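Local coordinates for dihydroorotase (Campylobacter jejuni subsp. jejuni, PDB 3PNU), which probably catalyses the reversible cyclisation of N-carbamoyl-L-aspartate to dihydroorotate in pyrimidine biosynthesis, using a pair of zinc ions held in a TIM barrel, at residues H36-D39 and L45-P48; Q41-I46 and K74-R79; L152-E157 and S167-I172. One frame throughout, in Å; residues are numbered along the deposited sequence.

Contact 1. Residues H36-D39 and L45-P48; sequences HLRD and LIAP. With ZN (zinc ion), chain D.
The carbonyl O of His36 is brushed by the end of Ile46, CD1 lying 3.6 Å from it, while the imidazole runs the other way, into the active site. There NE2 binds a zinc ion at 2.2 Å, in company with His34, Asp261 and the carboxylated Lys116. His34, on strand 31-35, and His36, just after it, form the HxH pair at the end of the first barrel strand in amidohydrolases. Leu37 makes the main apolar contact with the helix. Ile46 CD1 rests on its backbone, 3.5 Å from Leu37 CA, and the CD2 branch of Leu37 lies against Ala47, 3.8 Å from Ala47 CA. The small methyl of Ala47 lets that branch come close to the helix backbone. With CG1 set between its own N and carbonyl carbon (chi1 69°), Ile46 extends its ethyl arm straight at the loop. Arg38 touches the same methyl more loosely, CG to CD1 at 4.4 Å, and its NH2 is hydrogen-bonded to Pro264 O. No hydrogen bond crosses between the segments; the loop carrying a zinc ligand and residues predicted to bind substrate therefore meets helix 40-51 through aliphatic packing, and the imidazole and guanidinium find their partners on the side of the zinc site and Pro264.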
loop_
_atom_site.group_PDB
_atom_site.type_symbol
_atom_site.label_atom_id
_atom_site.label_comp_id
_atom_site.label_asym_id
_atom_site.label_seq_id
_atom_site.Cartn_x
_atom_site.Cartn_y
_atom_site.Cartn_z
ATOM N N HIS A 36 -7.731 -20.723 5.815
ATOM C CA HIS A 36 -7.561 -20.423 7.255
ATOM C C HIS A 36 -8.922 -20.469 7.943
ATOM O O HIS A 36 -9.826 -19.720 7.579
ATOM C CB HIS A 36 -6.932 -19.044 7.455
ATOM C CG HIS A 36 -5.528 -18.961 6.971
ATOM N ND1 HIS A 36 -4.452 -19.372 7.734
ATOM C CD2 HIS A 36 -5.020 -18.536 5.797
ATOM C CE1 HIS A 36 -3.342 -19.201 7.040
ATOM N NE2 HIS A 36 -3.661 -18.694 5.864
ATOM N N LEU A 37 -9.065 -21.358 8.922
ATOM C CA LEU A 37 -10.328 -21.528 9.664
ATOM C C LEU A 37 -10.239 -21.047 11.116
ATOM O O LEU A 37 -11.211 -21.133 11.874
ATOM C CB LEU A 37 -10.735 -23.007 9.681
ATOM C CG LEU A 37 -11.202 -23.652 8.383
ATOM C CD1 LEU A 37 -11.503 -25.148 8.621
ATOM C CD2 LEU A 37 -12.411 -22.919 7.843
ATOM N N ARG A 38 -9.066 -20.566 11.509
ATOM C CA ARG A 38 -8.859 -20.054 12.862
ATOM C C ARG A 38 -9.188 -21.118 13.920
ATOM O O ARG A 38 -8.785 -22.278 13.776
ATOM C CB ARG A 38 -9.679 -18.779 13.076
ATOM C CG ARG A 38 -9.421 -17.686 12.052
ATOM C CD ARG A 38 -7.921 -17.342 11.926
ATOM N NE ARG A 38 -7.734 -16.243 10.986
ATOM C CZ ARG A 38 -6.565 -15.877 10.472
ATOM N NH1 ARG A 38 -5.457 -16.537 10.780
ATOM N NH2 ARG A 38 -6.513 -14.854 9.626
ATOM N N ASP A 39 -9.907 -20.746 14.983
ATOM C CA ASP A 39 -10.214 -21.724 16.018
ATOM C C ASP A 39 -11.321 -21.255 16.946
ATOM O O ASP A 39 -11.870 -20.170 16.782
ATOM C CB ASP A 39 -8.953 -21.991 16.847
ATOM C CG ASP A 39 -8.954 -23.362 17.476
ATOM O OD1 ASP A 39 -9.971 -24.063 17.318
ATOM O OD2 ASP A 39 -7.935 -23.751 18.096
ATOM N N LEU A 45 -18.005 -20.119 13.302
ATOM C CA LEU A 45 -18.698 -19.147 12.454
ATOM C C LEU A 45 -18.362 -19.237 10.960
ATOM O O LEU A 45 -19.257 -19.195 10.120
ATOM C CB LEU A 45 -18.398 -17.729 12.949
ATOM C CG LEU A 45 -18.968 -16.574 12.109
ATOM C CD1 LEU A 45 -20.460 -16.720 11.890
ATOM C CD2 LEU A 45 -18.644 -15.237 12.771
ATOM N N ILE A 46 -17.077 -19.356 10.636
ATOM C CA ILE A 46 -16.639 -19.383 9.228
ATOM C C ILE A 46 -16.559 -20.782 8.563
ATOM O O ILE A 46 -16.811 -20.903 7.362
ATOM C CB ILE A 46 -15.256 -18.679 9.069
ATOM C CG1 ILE A 46 -14.140 -19.504 9.732
ATOM C CG2 ILE A 46 -15.312 -17.291 9.652
ATOM C CD1 ILE A 46 -12.740 -18.952 9.530
ATOM N N ALA A 47 -16.221 -21.815 9.337
ATOM C CA ALA A 47 -16.056 -23.166 8.787
ATOM C C ALA A 47 -17.210 -23.591 7.891
ATOM O O ALA A 47 -16.988 -24.114 6.806
ATOM C CB ALA A 47 -15.812 -24.195 9.898
ATOM N N PRO A 48 -18.449 -23.385 8.346
ATOM C CA PRO A 48 -19.606 -23.719 7.520
ATOM C C PRO A 48 -19.648 -22.997 6.193
ATOM O O PRO A 48 -20.147 -23.529 5.222
ATOM C CB PRO A 48 -20.784 -23.259 8.379
ATOM C CG PRO A 48 -20.323 -23.528 9.778
ATOM C CD PRO A 48 -18.834 -23.182 9.761
HETATM ZN ZN ZN D . -2.345 -18.377 4.103
HETATM O O HOH W 1 -1.275 -16.388 3.266
#

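Contact 2. Residues Q41-I46 and K74-R79; sequences QMLELI and KAYKMR
Apolar packing comes first: one methyl, Leu43 CD2, makes the closest approaches from helix 40-51 to helix 70-84. It lies 3.9 Å from Tyr76 CE1, meeting the ring obliquely, and 4.0 Å from the backbone C of Arg79. The aliphatic base of Arg79 adds to the same pocket, with CB 4.1 Å from Leu43 CD2. Leu43 extends from its helix with CG anti to the backbone N (chi1 176°), which carries the branched end across to the neighbour; a leucine suits a place where a short, forked apolar group must fit between a ring and a helix backbone. Leu37, Ile80 and Ala83 also touch it.

The polar interactions are made by the other ends of the two larger side chains. Tyr76 OH makes a weak hydrogen bond to Arg38 O, and the ring that packs obliquely on Leu43 thus also has a polar contact at its hydroxyl. Arg79 bends at its third torsion (chi3 -70°), folding the guanidinium back over its own helix, where Tyr76 CA lies 3.6 Å above the centre of the plane. From there NH2 forms a salt bridge with Asp39. The two helices thus meet here through carbon alone, whereas hydroxyl and guanidinium bind the loop preceding helix 40-51.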
loop_
_atom_site.group_PDB
_atom_site.type_symbol
_atom_site.label_atom_id
_atom_site.label_comp_id
_atom_site.label_asym_id
_atom_site.label_seq_id
_atom_site.Cartn_x
_atom_site.Cartn_y
_atom_site.Cartn_z
ATOM N N GLN A 41 -14.347 -20.090 18.806
ATOM C CA GLN A 41 -15.598 -19.510 18.323
ATOM C C GLN A 41 -15.562 -19.032 16.870
ATOM O O GLN A 41 -16.560 -19.135 16.155
ATOM C CB GLN A 41 -16.075 -18.402 19.281
ATOM C CG GLN A 41 -16.575 -18.946 20.653
ATOM C CD GLN A 41 -15.483 -19.527 21.556
ATOM O OE1 GLN A 41 -14.416 -18.938 21.719
ATOM N NE2 GLN A 41 -15.772 -20.671 22.178
ATOM N N MET A 42 -14.416 -18.521 16.434
ATOM C CA MET A 42 -14.272 -18.046 15.052
ATOM C C MET A 42 -14.482 -19.209 14.060
ATOM O O MET A 42 -15.171 -19.079 13.039
ATOM C CB MET A 42 -12.885 -17.397 14.846
ATOM C CG MET A 42 -12.645 -16.884 13.410
ATOM S SD MET A 42 -13.759 -15.576 12.868
ATOM C CE MET A 42 -13.153 -14.221 13.896
ATOM N N LEU A 43 -13.871 -20.341 14.378
ATOM C CA LEU A 43 -14.012 -21.529 13.564
ATOM C C LEU A 43 -15.484 -21.887 13.365
ATOM O O LEU A 43 -15.915 -22.100 12.235
ATOM C CB LEU A 43 -13.259 -22.684 14.205
ATOM C CG LEU A 43 -13.380 -24.033 13.516
ATOM C CD1 LEU A 43 -13.061 -23.943 12.025
ATOM C CD2 LEU A 43 -12.467 -25.019 14.219
ATOM N N GLU A 44 -16.251 -21.922 14.458
ATOM C CA GLU A 44 -17.689 -22.262 14.407
ATOM C C GLU A 44 -18.489 -21.340 13.485
ATOM O O GLU A 44 -19.527 -21.733 12.943
ATOM C CB GLU A 44 -18.309 -22.239 15.820
ATOM C CG GLU A 44 -17.710 -23.268 16.792
ATOM C CD GLU A 44 -18.093 -23.021 18.256
ATOM O OE1 GLU A 44 -19.008 -22.198 18.521
ATOM O OE2 GLU A 44 -17.461 -23.654 19.143
ATOM N N LEU A 45 -18.005 -20.119 13.302
ATOM C CA LEU A 45 -18.698 -19.147 12.454
ATOM C C LEU A 45 -18.362 -19.237 10.960
ATOM O O LEU A 45 -19.257 -19.195 10.120
ATOM C CB LEU A 45 -18.398 -17.729 12.949
ATOM C CG LEU A 45 -18.968 -16.574 12.109
ATOM C CD1 LEU A 45 -20.460 -16.720 11.890
ATOM C CD2 LEU A 45 -18.644 -15.237 12.771
ATOM N N ILE A 46 -17.077 -19.356 10.636
ATOM C CA ILE A 46 -16.639 -19.383 9.228
ATOM C C ILE A 46 -16.559 -20.782 8.563
ATOM O O ILE A 46 -16.811 -20.903 7.362
ATOM C CB ILE A 46 -15.256 -18.679 9.069
ATOM C CG1 ILE A 46 -14.140 -19.504 9.732
ATOM C CG2 ILE A 46 -15.312 -17.291 9.652
ATOM C CD1 ILE A 46 -12.740 -18.952 9.530
ATOM N N LYS A 74 -4.936 -33.540 15.807
ATOM C CA LYS A 74 -6.159 -34.354 15.947
ATOM C C LYS A 74 -7.224 -33.532 16.655
ATOM O O LYS A 74 -8.370 -33.459 16.214
ATOM C CB LYS A 74 -5.909 -35.633 16.769
ATOM C CG LYS A 74 -7.175 -36.532 16.946
ATOM C CD LYS A 74 -7.037 -37.587 18.090
ATOM C CE LYS A 74 -5.903 -38.612 17.874
ATOM N NZ LYS A 74 -6.118 -39.493 16.680
ATOM N N ALA A 75 -6.822 -32.912 17.761
ATOM C CA ALA A 75 -7.714 -32.084 18.555
ATOM C C ALA A 75 -8.387 -31.011 17.696
ATOM O O ALA A 75 -9.603 -30.853 17.739
ATOM C CB ALA A 75 -6.936 -31.445 19.712
ATOM N N TYR A 76 -7.588 -30.287 16.905
ATOM C CA TYR A 76 -8.104 -29.215 16.024
ATOM C C TYR A 76 -9.021 -29.787 14.947
ATOM O O TYR A 76 -10.076 -29.217 14.638
ATOM C CB TYR A 76 -6.923 -28.445 15.414
ATOM C CG TYR A 76 -7.277 -27.319 14.469
ATOM C CD1 TYR A 76 -8.288 -26.414 14.777
ATOM C CD2 TYR A 76 -6.542 -27.107 13.302
ATOM C CE1 TYR A 76 -8.606 -25.372 13.928
ATOM C CE2 TYR A 76 -6.838 -26.046 12.445
ATOM C CZ TYR A 76 -7.867 -25.187 12.760
ATOM O OH TYR A 76 -8.173 -24.146 11.923
ATOM N N LYS A 77 -8.614 -30.921 14.380
ATOM C CA LYS A 77 -9.425 -31.606 13.366
ATOM C C LYS A 77 -10.805 -31.891 13.947
ATOM O O LYS A 77 -11.831 -31.556 13.340
ATOM C CB LYS A 77 -8.767 -32.913 12.927
ATOM C CG LYS A 77 -9.543 -33.663 11.844
ATOM C CD LYS A 77 -8.768 -34.882 11.330
ATOM C CE LYS A 77 -9.470 -35.526 10.146
ATOM N NZ LYS A 77 -8.750 -36.725 9.634
ATOM N N MET A 78 -10.827 -32.500 15.136
ATOM C CA MET A 78 -12.098 -32.800 15.779
ATOM C C MET A 78 -12.928 -31.533 15.839
ATOM O O MET A 78 -14.099 -31.536 15.448
ATOM C CB MET A 78 -11.912 -33.385 17.194
ATOM C CG MET A 78 -11.242 -34.779 17.248
ATOM S SD MET A 78 -12.070 -36.099 16.286
ATOM C CE MET A 78 -10.987 -37.513 16.632
ATOM N N ARG A 79 -12.317 -30.441 16.304
ATOM C CA ARG A 79 -13.035 -29.166 16.413
ATOM C C ARG A 79 -13.591 -28.742 15.057
ATOM O O ARG A 79 -14.725 -28.284 14.968
ATOM C CB ARG A 79 -12.157 -28.055 17.025
ATOM C CG ARG A 79 -11.674 -28.334 18.446
ATOM C CD ARG A 79 -11.128 -27.071 19.149
ATOM N NE ARG A 79 -9.859 -26.585 18.612
ATOM C CZ ARG A 79 -8.666 -27.027 19.003
ATOM N NH1 ARG A 79 -8.568 -27.982 19.916
ATOM N NH2 ARG A 79 -7.558 -26.534 18.469
#

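Contact 3. Residues L152-E157 and S167-I172; sequences LLVHGE and SNFAKI. With ZN (zinc ion), chain C.
Phe169 presents one face of its ring to the backbone of Gly156 and the other to Ile172 CD1, which lies 3.6 Å above the plane toward the rim. The contact belongs to the beta-alpha-beta unit formed by strand 152-154, helix 170-179 and strand 185-187 of the TIM barrel, and joins strand 152-154 and the loop after it to the residues leading into helix 170-179. On the first face Gly156 CA makes a CH-pi contact, 3.7 Å from the ring centroid and 16° off the ring normal. The peptide that follows lies over the same face, with Glu157 N 3.4 Å from Phe169 CD1. Glycine, the centre of an inverse gamma turn, has no side chain and brings its CA directly onto the ring. Val154 adds a methyl, CG1, which approaches Phe169 CE2 obliquely at 3.9 Å. The aromatic ring arrives there because CG is anti to the backbone N of Phe169.

The His155 ring points away from this packing, toward the metal centre. Its ND1 binds a zinc ion at 2.1 Å, a site to which His189 and the carboxylated Lys116 also contribute. At the ring's far edge Glu157 OE1 accepts a hydrogen bond from NE2, a second-shell carboxylate that should fix the rotation of the imidazole. The bond is nearly straight, 2.9 Å from His155 NE2 to Glu157 OE1 with 166° at the hydrogen, and it reaches the anti side of the carboxylate, 33° out of its plane.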
loop_
_atom_site.group_PDB
_atom_site.type_symbol
_atom_site.label_atom_id
_atom_site.label_comp_id
_atom_site.label_asym_id
_atom_site.label_seq_id
_atom_site.Cartn_x
_atom_site.Cartn_y
_atom_site.Cartn_z
ATOM N N LEU A 152 5.777 -29.994 0.662
ATOM C CA LEU A 152 6.152 -28.777 1.390
ATOM C C LEU A 152 5.379 -27.613 0.758
ATOM O O LEU A 152 5.547 -27.322 -0.444
ATOM C CB LEU A 152 7.663 -28.516 1.308
ATOM C CG LEU A 152 8.230 -27.307 2.092
ATOM C CD1 LEU A 152 8.204 -27.525 3.610
ATOM C CD2 LEU A 152 9.629 -26.972 1.662
ATOM N N LEU A 153 4.500 -27.005 1.560
ATOM C CA LEU A 153 3.695 -25.875 1.171
ATOM C C LEU A 153 4.455 -24.681 1.752
ATOM O O LEU A 153 4.835 -24.703 2.924
ATOM C CB LEU A 153 2.287 -25.976 1.794
ATOM C CG LEU A 153 1.643 -27.375 1.799
ATOM C CD1 LEU A 153 0.245 -27.309 2.429
ATOM C CD2 LEU A 153 1.598 -28.028 0.393
ATOM N N VAL A 154 4.673 -23.638 0.964
ATOM C CA VAL A 154 5.485 -22.524 1.432
ATOM C C VAL A 154 4.868 -21.171 1.208
ATOM O O VAL A 154 4.287 -20.923 0.173
ATOM C CB VAL A 154 6.826 -22.560 0.634
ATOM C CG1 VAL A 154 7.763 -21.406 0.998
ATOM C CG2 VAL A 154 7.508 -23.921 0.837
ATOM N N HIS A 155 4.970 -20.293 2.201
ATOM C CA HIS A 155 4.546 -18.902 2.047
ATOM C C HIS A 155 5.841 -18.243 1.556
ATOM O O HIS A 155 6.740 -17.956 2.344
ATOM C CB HIS A 155 4.082 -18.314 3.379
ATOM C CG HIS A 155 3.682 -16.873 3.287
ATOM N ND1 HIS A 155 2.386 -16.441 3.465
ATOM C CD2 HIS A 155 4.403 -15.769 2.977
ATOM C CE1 HIS A 155 2.329 -15.132 3.305
ATOM N NE2 HIS A 155 3.539 -14.699 3.002
ATOM N N GLY A 156 5.953 -18.040 0.249
ATOM C CA GLY A 156 7.192 -17.528 -0.372
ATOM C C GLY A 156 7.455 -16.025 -0.395
ATOM O O GLY A 156 7.246 -15.364 -1.399
ATOM N N GLU A 157 7.950 -15.496 0.713
ATOM C CA GLU A 157 8.284 -14.078 0.819
ATOM C C GLU A 157 9.460 -13.882 1.728
ATOM O O GLU A 157 9.541 -14.524 2.778
ATOM C CB GLU A 157 7.139 -13.256 1.408
ATOM C CG GLU A 157 6.013 -12.976 0.478
ATOM C CD GLU A 157 5.035 -11.952 1.042
ATOM O OE1 GLU A 157 4.489 -12.148 2.155
ATOM O OE2 GLU A 157 4.807 -10.957 0.352
ATOM N N SER A 167 9.265 -12.015 -5.489
ATOM C CA SER A 167 10.248 -12.233 -6.538
ATOM C C SER A 167 11.616 -12.543 -5.965
ATOM O O SER A 167 12.331 -13.349 -6.524
ATOM C CB SER A 167 10.334 -11.050 -7.475
ATOM O OG SER A 167 9.134 -10.968 -8.223
ATOM N N ASN A 168 11.979 -11.925 -4.846
ATOM C CA ASN A 168 13.282 -12.206 -4.257
ATOM C C ASN A 168 13.320 -13.588 -3.629
ATOM O O ASN A 168 14.403 -14.133 -3.386
ATOM C CB ASN A 168 13.699 -11.121 -3.231
ATOM C CG ASN A 168 13.835 -9.749 -3.860
ATOM O OD1 ASN A 168 13.735 -9.603 -5.069
ATOM N ND2 ASN A 168 14.048 -8.743 -3.041
ATOM N N PHE A 169 12.151 -14.160 -3.360
ATOM C CA PHE A 169 12.089 -15.493 -2.759
ATOM C C PHE A 169 12.305 -16.589 -3.832
ATOM O O PHE A 169 12.516 -17.744 -3.521
ATOM C CB PHE A 169 10.757 -15.698 -2.058
ATOM C CG PHE A 169 10.776 -16.824 -1.074
ATOM C CD1 PHE A 169 11.123 -16.587 0.245
ATOM C CD2 PHE A 169 10.492 -18.110 -1.467
ATOM C CE1 PHE A 169 11.165 -17.621 1.152
ATOM C CE2 PHE A 169 10.536 -19.152 -0.567
ATOM C CZ PHE A 169 10.872 -18.915 0.742
ATOM N N ALA A 170 12.259 -16.198 -5.099
ATOM C CA ALA A 170 12.426 -17.133 -6.201
ATOM C C ALA A 170 13.713 -17.961 -6.108
ATOM O O ALA A 170 13.698 -19.171 -6.356
ATOM C CB ALA A 170 12.382 -16.374 -7.533
ATOM N N LYS A 171 14.817 -17.323 -5.746
ATOM C CA LYS A 171 16.114 -18.021 -5.673
ATOM C C LYS A 171 16.053 -19.091 -4.614
ATOM O O LYS A 171 16.702 -20.108 -4.758
ATOM C CB LYS A 171 17.283 -17.047 -5.384
ATOM C CG LYS A 171 17.245 -16.430 -3.973
ATOM C CD LYS A 171 17.954 -15.056 -3.930
ATOM C CE LYS A 171 17.523 -14.265 -2.711
ATOM N NZ LYS A 171 17.544 -12.823 -2.977
ATOM N N ILE A 172 15.278 -18.868 -3.553
ATOM C CA ILE A 172 15.126 -19.878 -2.515
ATOM C C ILE A 172 14.345 -21.105 -3.039
ATOM O O ILE A 172 14.812 -22.234 -2.929
ATOM C CB ILE A 172 14.466 -19.304 -1.274
ATOM C CG1 ILE A 172 15.386 -18.237 -0.672
ATOM C CG2 ILE A 172 14.186 -20.411 -0.256
ATOM C CD1 ILE A 172 14.785 -17.485 0.451
HETATM ZN ZN ZN C . 0.526 -17.301 3.162
HETATM O O HOH W 1 -1.275 -16.388 3.266
#

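How the contacts relate
From the N terminus, contact 1 folds the loop after strand 31-35 back on the following helix 40-51. Contact 2 starts on that helix, sharing Leu45 and Ile46 with contact 1, and spans strand 56-59 to reach helix 70-84; the two overlap along the chain and touch, with centres about 6 Å apart. Contact 3 follows in series, closing the loop between strand 152-154 and helix 170-179. It lies across the chain's centre from contact 1, their centres about 26 Å apart, yet water 1 binds both zinc ions and connects them. Contacts 1 and 2 tie early barrel helices to one metal loop, and contact 3 ties a later strand and its following loop to the next helix.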